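Local coordinates for secretory pathway GDP dissociation inhibitor (Saccharomyces cerevisiae, PDB 2BCG), which keeps GDP bound to the Rab GTPase SEC4 by inhibiting its release and extracts GDP-bound YPT7 from vacuolar membranes, at residues F90-G95 / I219-Q224; K113-S118 / G230-L235. All coordinates share one frame; numbering follows the deposited sequence.

How the contacts relate
Both contacts meet at one three-stranded antiparallel sheet, in which strand 234-237 lies between strands 91-92 and 112-114. Contact 1 sets the 91-92 edge and its following turn against helix 212-229; contact 2 joins the segment leaving that helix to the other edge strand. Their centres lie about 10 Å apart. Probable hydrogen bonds tie them together, A93 N to P233 O at 2.8 Å and L91 O to L235 N at 2.8 Å, while Y222 CE2 packs on P233 CG at 3.5 Å. C223 of helix 212-229 lines the geranylgeranyl pocket, and K113 and Q114 belong to the YPT1-interacting region 108-114.

Contact 1: F90-G95 / I219-Q224; sequences FLMANG and ILLYCQ. With GER (geran-8-yl geran), chain D.
N94 N and L221 O are both hydrogen-bonded to one hydroxyl, S225 OG, which so joins the turn after strand 91-92 to the helix segment 219-224. The turn itself, type I from M92 to G95, is closed by G95 N donating to M92 O at 2.9 Å. L221 fills the join. Its CG stands anti to the backbone N (chi1 176°), and CD1 ends 3.4 Å from N94 O and 3.9 Å from G95 N. M92 reaches over from the strand by its methyl: its chain is bent about the CB-CG and CG-SD bonds, bringing CE to 3.9 Å from Y222 CA and 4.1 Å from L221 CG. The turn thus connects strand 91-92, an edge of a three-stranded antiparallel sheet, to helix 96-104, with G95 as N-cap, and in between it packs on helix 212-229. An alanine at L221 would probably leave the methyl of M92 less well held and open a gap against the peptide between N94 and G95. Further along, N94 and Q224 meet with their amide planes 86° apart, N94 CB lying 4.2 Å from Q224 CB. C223 contributes to the lipid pocket, with its CB 3.6 Å from C3 of the geranylgeranyl group.

Contact 2: K113-S118 / G230-L235; sequences KQVSGS and GKSPYL
Segments 113-118 and 230-235 run antiparallel, with Q114 and L235 a non-hydrogen-bonded pair whose CA atoms are 4.5 Å apart, and next to it V115 N donates to Y234 O at 3.0 Å in an almost straight bond (177° at the hydrogen). Beyond the strand the pairing passes to a side chain. S232 OG sits between its own backbone N and carbonyl carbon (chi1 80°), where it donates to V115 O at 2.7 Å from above the carbonyl plane and accepts Y234 N at 3.0 Å; the second bond makes an ST turn. The one hydroxyl thus bonds to V115 across the contact and to Y234 in its own segment. V115 lays CG2 against Y234 CB at 3.8 Å, and the Y234 ring carries P233 CG over the centre of one face, 3.6 Å above its plane. On the more open side, Q114 and K231 cross at about a right angle, the K231 methylenes lying against the Q114 amide, K231 CG 3.7 Å from Q114 NE2. Waters fill in: one accepts from Q114 NE2 at 2.9 Å, and another accepts from K231 NZ while donating to Q114 O, bridging the two segments. Q331, on strand 330-334 of the large mixed sheet, hydrogen-bonds through NE2 to both Y234 OH and S118 OG. The other protein chain of the assembly packs on K113, Q114 and L235, in keeping with the YPT1-binding role of 108-114. Strand 91-92 flanks strand 234-237 on its other edge, and helix 212-229 covers P233 and L235 through Y222, S225, V226 and Y229.

Contact 1: F90-G95 / I219-Q224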
ATOM      1  N   PHE A  90      -4.672  -4.846   8.410  1.00 11.65           N
ATOM      2  CA  PHE A  90      -4.006  -3.765   9.114  1.00 11.30           C
ATOM      3  C   PHE A  90      -2.488  -3.976   9.203  1.00 12.29           C
ATOM      4  O   PHE A  90      -1.984  -5.074   8.947  1.00 12.62           O
ATOM      5  CB  PHE A  90      -4.592  -3.635  10.507  1.00 11.50           C
ATOM      6  CG  PHE A  90      -6.048  -3.187  10.509  1.00 11.63           C
ATOM      7  CD1 PHE A  90      -7.044  -3.945  11.143  1.00 14.21           C
ATOM      8  CD2 PHE A  90      -6.422  -2.000   9.886  1.00 13.25           C
ATOM      9  CE1 PHE A  90      -8.383  -3.498  11.154  1.00 15.98           C
ATOM     10  CE2 PHE A  90      -7.761  -1.575   9.881  1.00 14.14           C
ATOM     11  CZ  PHE A  90      -8.736  -2.322  10.535  1.00 13.45           C
ATOM     12  N   LEU A  91      -1.752  -2.931   9.586  1.00 11.90           N
ATOM     13  CA  LEU A  91      -0.304  -3.086   9.877  1.00 12.36           C
ATOM     14  C   LEU A  91      -0.067  -3.089  11.403  1.00 12.39           C
ATOM     15  O   LEU A  91      -0.498  -2.168  12.076  1.00 13.33           O
ATOM     16  CB  LEU A  91       0.485  -1.897   9.301  1.00 12.43           C
ATOM     17  CG  LEU A  91       0.728  -1.881   7.777  1.00 14.54           C
ATOM     18  CD1 LEU A  91      -0.550  -1.459   7.035  1.00 17.06           C
ATOM     19  CD2 LEU A  91       1.893  -0.972   7.414  1.00 15.19           C
ATOM     20  N   MET A  92       0.612  -4.109  11.933  1.00 13.89           N
ATOM     21  CA  MET A  92       1.083  -3.990  13.317  1.00 14.84           C
ATOM     22  C   MET A  92       2.085  -2.827  13.408  1.00 15.15           C
ATOM     23  O   MET A  92       3.059  -2.751  12.633  1.00 14.63           O
ATOM     24  CB  MET A  92       1.778  -5.276  13.782  1.00 15.85           C
ATOM     25  CG  MET A  92       0.843  -6.414  14.059  1.00 18.34           C
ATOM     26  SD  MET A  92      -0.003  -6.142  15.645  1.00 24.70           S
ATOM     27  CE  MET A  92       0.173  -7.700  16.485  1.00 25.67           C
ATOM     28  N   ALA A  93       1.868  -1.936  14.365  1.00 14.92           N
ATOM     29  CA  ALA A  93       2.708  -0.752  14.493  1.00 16.64           C
ATOM     30  C   ALA A  93       4.198  -1.050  14.695  1.00 17.00           C
ATOM     31  O   ALA A  93       5.012  -0.238  14.277  1.00 18.77           O
ATOM     32  CB  ALA A  93       2.192   0.158  15.582  1.00 16.98           C
ATOM     33  N   ASN A  94       4.555  -2.193  15.302  1.00 16.79           N
ATOM     34  CA  ASN A  94       5.980  -2.566  15.461  1.00 16.87           C
ATOM     35  C   ASN A  94       6.331  -3.775  14.625  1.00 16.67           C
ATOM     36  O   ASN A  94       7.331  -4.482  14.882  1.00 17.28           O
ATOM     37  CB  ASN A  94       6.341  -2.799  16.953  1.00 18.49           C
ATOM     38  CG  ASN A  94       7.857  -2.756  17.212  1.00 21.34           C
ATOM     39  OD1 ASN A  94       8.414  -3.661  17.852  1.00 24.65           O
ATOM     40  ND2 ASN A  94       8.523  -1.728  16.684  1.00 22.70           N
ATOM     41  N   GLY A  95       5.507  -4.027  13.607  1.00 15.57           N
ATOM     42  CA  GLY A  95       5.727  -5.162  12.731  1.00 15.81           C
ATOM     43  C   GLY A  95       6.840  -4.982  11.704  1.00 14.99           C
ATOM     44  O   GLY A  95       7.398  -3.897  11.533  1.00 15.71           O
ATOM     45  N   ILE A 219       2.659 -12.208  21.185  1.00 19.14           N
ATOM     46  CA  ILE A 219       2.175 -11.426  22.302  1.00 19.35           C
ATOM     47  C   ILE A 219       3.088 -10.236  22.586  1.00 19.34           C
ATOM     48  O   ILE A 219       2.627  -9.117  22.794  1.00 19.50           O
ATOM     49  CB  ILE A 219       2.016 -12.322  23.566  1.00 19.23           C
ATOM     50  CG1 ILE A 219       0.969 -13.412  23.296  1.00 18.57           C
ATOM     51  CG2 ILE A 219       1.664 -11.462  24.793  1.00 18.77           C
ATOM     52  CD1 ILE A 219       1.081 -14.601  24.248  1.00 20.28           C
ATOM     53  N   LEU A 220       4.405 -10.476  22.608  1.00 20.37           N
ATOM     54  CA  LEU A 220       5.344  -9.367  22.691  1.00 20.38           C
ATOM     55  C   LEU A 220       5.155  -8.328  21.565  1.00 19.36           C
ATOM     56  O   LEU A 220       5.120  -7.121  21.855  1.00 19.65           O
ATOM     57  CB  LEU A 220       6.776  -9.892  22.689  1.00 21.11           C
ATOM     58  CG  LEU A 220       7.903  -8.893  22.940  1.00 23.77           C
ATOM     59  CD1 LEU A 220       7.815  -8.192  24.294  1.00 25.29           C
ATOM     60  CD2 LEU A 220       9.206  -9.677  22.778  1.00 24.55           C
ATOM     61  N   LEU A 221       5.020  -8.813  20.323  1.00 19.23           N
ATOM     62  CA  LEU A 221       4.749  -7.939  19.143  1.00 19.20           C
ATOM     63  C   LEU A 221       3.491  -7.098  19.371  1.00 19.14           C
ATOM     64  O   LEU A 221       3.487  -5.902  19.102  1.00 18.99           O
ATOM     65  CB  LEU A 221       4.625  -8.749  17.852  1.00 19.31           C
ATOM     66  CG  LEU A 221       4.246  -7.964  16.575  1.00 19.59           C
ATOM     67  CD1 LEU A 221       5.260  -6.856  16.249  1.00 20.64           C
ATOM     68  CD2 LEU A 221       4.034  -8.873  15.403  1.00 20.30           C
ATOM     69  N   TYR A 222       2.425  -7.717  19.876  1.00 18.35           N
ATOM     70  CA  TYR A 222       1.195  -6.974  20.148  1.00 18.11           C
ATOM     71  C   TYR A 222       1.424  -5.876  21.176  1.00 18.47           C
ATOM     72  O   TYR A 222       1.012  -4.723  20.975  1.00 18.68           O
ATOM     73  CB  TYR A 222       0.099  -7.928  20.648  1.00 17.32           C
ATOM     74  CG  TYR A 222      -1.267  -7.294  20.830  1.00 17.91           C
ATOM     75  CD1 TYR A 222      -1.552  -6.529  21.974  1.00 17.61           C
ATOM     76  CD2 TYR A 222      -2.271  -7.474  19.864  1.00 16.83           C
ATOM     77  CE1 TYR A 222      -2.815  -5.935  22.155  1.00 17.61           C
ATOM     78  CE2 TYR A 222      -3.543  -6.889  20.021  1.00 16.34           C
ATOM     79  CZ  TYR A 222      -3.803  -6.126  21.174  1.00 17.49           C
ATOM     80  OH  TYR A 222      -5.041  -5.528  21.320  1.00 19.36           O
ATOM     81  N   CYS A 223       2.051  -6.231  22.303  1.00 19.16           N
ATOM     82  CA  CYS A 223       2.296  -5.260  23.365  1.00 20.86           C
ATOM     83  C   CYS A 223       3.226  -4.138  22.906  1.00 20.32           C
ATOM     84  O   CYS A 223       2.959  -2.969  23.164  1.00 20.38           O
ATOM     85  CB  CYS A 223       2.874  -5.938  24.607  1.00 21.42           C
ATOM     86  SG  CYS A 223       1.730  -7.123  25.353  1.00 25.34           S
ATOM     87  N   GLN A 224       4.293  -4.487  22.190  1.00 20.14           N
ATOM     88  CA  GLN A 224       5.172  -3.451  21.628  1.00 20.89           C
ATOM     89  C   GLN A 224       4.419  -2.543  20.641  1.00 19.88           C
ATOM     90  O   GLN A 224       4.635  -1.340  20.604  1.00 21.00           O
ATOM     91  CB  GLN A 224       6.374  -4.080  20.931  1.00 21.27           C
ATOM     92  CG  GLN A 224       7.333  -4.821  21.861  1.00 24.11           C
ATOM     93  CD  GLN A 224       8.356  -5.609  21.084  1.00 27.51           C
ATOM     94  OE1 GLN A 224       8.119  -6.005  19.936  1.00 29.13           O
ATOM     95  NE2 GLN A 224       9.510  -5.856  21.708  1.00 28.35           N
TER
HETATM   96  C1  GER D2000       6.132  -4.399  26.543  1.00 51.47           C
HETATM   97  C2  GER D2000       4.794  -4.377  27.323  1.00 52.02           C
HETATM   98  C3  GER D2000       4.176  -5.503  27.893  1.00 51.01           C
HETATM   99  C4  GER D2000       4.775  -6.915  27.799  1.00 51.43           C
HETATM  100  C5  GER D2000       2.836  -5.318  28.623  1.00 51.52           C
HETATM  101  C6  GER D2000       2.955  -5.395  30.152  1.00 50.88           C
HETATM  102  C7  GER D2000       1.779  -4.958  30.772  1.00 49.83           C
HETATM  103  C8  GER D2000       1.326  -5.194  32.077  1.00 48.99           C
HETATM  104  C9  GER D2000       2.155  -6.027  33.069  1.00 48.29           C
HETATM  105  C10 GER D2000      -0.014  -4.581  32.527  1.00 47.50           C
HETATM  106  C11 GER D2000      -1.168  -5.597  32.605  1.00 45.01           C
HETATM  107  C12 GER D2000      -2.230  -5.074  33.345  1.00 42.40           C
HETATM  108  C13 GER D2000      -3.450  -5.662  33.685  1.00 40.50           C
HETATM  109  C14 GER D2000      -3.825  -7.077  33.249  1.00 39.40           C
HETATM  110  C15 GER D2000      -4.452  -4.863  34.517  1.00 39.28           C
HETATM  111  C16 GER D2000      -4.278  -5.159  35.999  1.00 37.80           C
HETATM  112  C17 GER D2000      -5.346  -4.659  36.728  1.00 37.47           C
HETATM  113  C18 GER D2000      -5.872  -5.200  37.897  1.00 36.99           C
HETATM  114  C19 GER D2000      -5.261  -6.480  38.506  1.00 37.00           C
HETATM  115  C20 GER D2000      -7.068  -4.501  38.576  1.00 37.76           C

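Contact 2: K113-S118 / G230-L235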
ATOM      1  N   LYS A 113      -2.538   6.316   9.334  1.00 14.18           N
ATOM      2  CA  LYS A 113      -3.241   6.751  10.551  1.00 14.41           C
ATOM      3  C   LYS A 113      -3.412   5.549  11.482  1.00 13.90           C
ATOM      4  O   LYS A 113      -3.485   4.416  11.049  1.00 13.42           O
ATOM      5  CB  LYS A 113      -4.659   7.298  10.275  1.00 16.96           C
ATOM      6  CG  LYS A 113      -4.767   8.545   9.501  1.00 20.70           C
ATOM      7  CD  LYS A 113      -6.126   9.153   9.770  1.00 22.62           C
ATOM      8  CE  LYS A 113      -6.083  10.615   9.379  1.00 24.11           C
ATOM      9  NZ  LYS A 113      -7.437  11.095   8.991  1.00 26.20           N
ATOM     10  N   GLN A 114      -3.497   5.813  12.782  1.00 13.46           N
ATOM     11  CA  GLN A 114      -3.811   4.755  13.740  1.00 13.58           C
ATOM     12  C   GLN A 114      -5.228   4.248  13.571  1.00 13.01           C
ATOM     13  O   GLN A 114      -6.157   5.020  13.342  1.00 15.50           O
ATOM     14  CB  GLN A 114      -3.693   5.280  15.162  1.00 14.42           C
ATOM     15  CG  GLN A 114      -2.288   5.656  15.545  1.00 15.80           C
ATOM     16  CD  GLN A 114      -2.215   6.057  17.009  1.00 20.53           C
ATOM     17  OE1 GLN A 114      -2.109   7.244  17.349  1.00 23.36           O
ATOM     18  NE2 GLN A 114      -2.319   5.073  17.881  1.00 21.45           N
ATOM     19  N   VAL A 115      -5.397   2.957  13.779  1.00 12.89           N
ATOM     20  CA  VAL A 115      -6.756   2.389  13.894  1.00 12.37           C
ATOM     21  C   VAL A 115      -7.225   2.634  15.348  1.00 13.52           C
ATOM     22  O   VAL A 115      -6.437   2.483  16.288  1.00 13.80           O
ATOM     23  CB  VAL A 115      -6.684   0.877  13.534  1.00 12.71           C
ATOM     24  CG1 VAL A 115      -7.987   0.145  13.873  1.00 13.26           C
ATOM     25  CG2 VAL A 115      -6.299   0.695  12.035  1.00 12.38           C
ATOM     26  N   SER A 116      -8.482   3.031  15.525  1.00 13.84           N
ATOM     27  CA  SER A 116      -8.958   3.494  16.863  1.00 15.61           C
ATOM     28  C   SER A 116      -8.963   2.450  17.967  1.00 16.43           C
ATOM     29  O   SER A 116      -8.795   2.780  19.170  1.00 18.09           O
ATOM     30  CB  SER A 116     -10.356   4.100  16.757  1.00 15.75           C
ATOM     31  OG  SER A 116     -10.387   5.016  15.690  1.00 21.42           O
ATOM     32  N   GLY A 117      -9.143   1.202  17.605  1.00 14.79           N
ATOM     33  CA  GLY A 117      -9.186   0.164  18.638  1.00 14.11           C
ATOM     34  C   GLY A 117      -9.417  -1.197  18.063  1.00 14.28           C
ATOM     35  O   GLY A 117      -9.735  -1.313  16.873  1.00 14.12           O
ATOM     36  N   SER A 118      -9.249  -2.217  18.911  1.00 14.99           N
ATOM     37  CA  SER A 118      -9.566  -3.621  18.579  1.00 14.90           C
ATOM     38  C   SER A 118     -10.606  -4.040  19.611  1.00 14.52           C
ATOM     39  O   SER A 118     -10.405  -3.806  20.815  1.00 16.55           O
ATOM     40  CB  SER A 118      -8.316  -4.507  18.659  1.00 16.38           C
ATOM     41  OG  SER A 118      -8.627  -5.884  18.455  1.00 15.76           O
ATOM     42  N   GLY A 230      -0.264   3.967  21.243  1.00 25.43           N
ATOM     43  CA  GLY A 230      -1.505   3.810  21.994  1.00 23.61           C
ATOM     44  C   GLY A 230      -2.641   3.361  21.096  1.00 23.48           C
ATOM     45  O   GLY A 230      -2.412   2.952  19.936  1.00 23.51           O
ATOM     46  N   LYS A 231      -3.842   3.407  21.665  1.00 22.63           N
ATOM     47  CA  LYS A 231      -5.143   3.187  20.995  1.00 21.89           C
ATOM     48  C   LYS A 231      -5.394   1.760  20.553  1.00 20.34           C
ATOM     49  O   LYS A 231      -6.464   1.189  20.832  1.00 19.57           O
ATOM     50  CB  LYS A 231      -5.347   4.109  19.794  1.00 23.10           C
ATOM     51  CG  LYS A 231      -5.316   5.585  20.068  1.00 25.15           C
ATOM     52  CD  LYS A 231      -5.845   6.329  18.847  1.00 29.69           C
ATOM     53  CE  LYS A 231      -5.591   7.825  18.949  1.00 33.27           C
ATOM     54  NZ  LYS A 231      -5.788   8.477  17.612  1.00 37.71           N
ATOM     55  N   SER A 232      -4.444   1.212  19.792  1.00 19.47           N
ATOM     56  CA  SER A 232      -4.565  -0.134  19.266  1.00 17.31           C
ATOM     57  C   SER A 232      -3.185  -0.539  18.745  1.00 16.96           C
ATOM     58  O   SER A 232      -2.284   0.287  18.618  1.00 16.66           O
ATOM     59  CB  SER A 232      -5.574  -0.190  18.098  1.00 17.63           C
ATOM     60  OG  SER A 232      -4.935   0.276  16.907  1.00 16.86           O
ATOM     61  N   PRO A 233      -3.039  -1.812  18.400  1.00 16.69           N
ATOM     62  CA  PRO A 233      -1.747  -2.179  17.813  1.00 15.73           C
ATOM     63  C   PRO A 233      -1.565  -1.840  16.321  1.00 14.38           C
ATOM     64  O   PRO A 233      -0.516  -2.170  15.761  1.00 14.58           O
ATOM     65  CB  PRO A 233      -1.730  -3.683  18.002  1.00 16.43           C
ATOM     66  CG  PRO A 233      -3.175  -4.068  17.907  1.00 17.50           C
ATOM     67  CD  PRO A 233      -3.945  -2.967  18.519  1.00 16.94           C
ATOM     68  N   TYR A 234      -2.550  -1.185  15.697  1.00 13.12           N
ATOM     69  CA  TYR A 234      -2.600  -1.127  14.223  1.00 11.85           C
ATOM     70  C   TYR A 234      -2.491   0.229  13.599  1.00 11.87           C
ATOM     71  O   TYR A 234      -3.033   1.219  14.124  1.00 12.54           O
ATOM     72  CB  TYR A 234      -3.928  -1.698  13.728  1.00 12.67           C
ATOM     73  CG  TYR A 234      -4.243  -3.090  14.191  1.00 12.04           C
ATOM     74  CD1 TYR A 234      -3.379  -4.141  13.899  1.00 11.95           C
ATOM     75  CD2 TYR A 234      -5.452  -3.379  14.810  1.00 14.21           C
ATOM     76  CE1 TYR A 234      -3.662  -5.434  14.302  1.00 13.98           C
ATOM     77  CE2 TYR A 234      -5.754  -4.673  15.213  1.00 13.85           C
ATOM     78  CZ  TYR A 234      -4.864  -5.710  14.945  1.00 14.89           C
ATOM     79  OH  TYR A 234      -5.186  -7.001  15.322  1.00 16.26           O
ATOM     80  N   LEU A 235      -1.884   0.229  12.413  1.00 11.68           N
ATOM     81  CA  LEU A 235      -1.932   1.363  11.483  1.00 10.56           C
ATOM     82  C   LEU A 235      -2.675   0.975  10.174  1.00 10.16           C
ATOM     83  O   LEU A 235      -2.802  -0.191   9.873  1.00 11.81           O
ATOM     84  CB  LEU A 235      -0.506   1.799  11.130  1.00 12.42           C
ATOM     85  CG  LEU A 235       0.483   2.111  12.267  1.00 14.19           C
ATOM     86  CD1 LEU A 235       1.872   2.434  11.715  1.00 16.52           C
ATOM     87  CD2 LEU A 235      -0.071   3.264  13.127  1.00 17.34           C
TER
HETATM   88  O   HOH W   1      -2.166   2.501  16.606  1.00 23.27           O
HETATM   89  O   HOH W   2      -7.460   6.455  15.873  1.00 38.39           O
HETATM   90  O   HOH W   3      -7.929  -1.639  21.429  1.00 20.30           O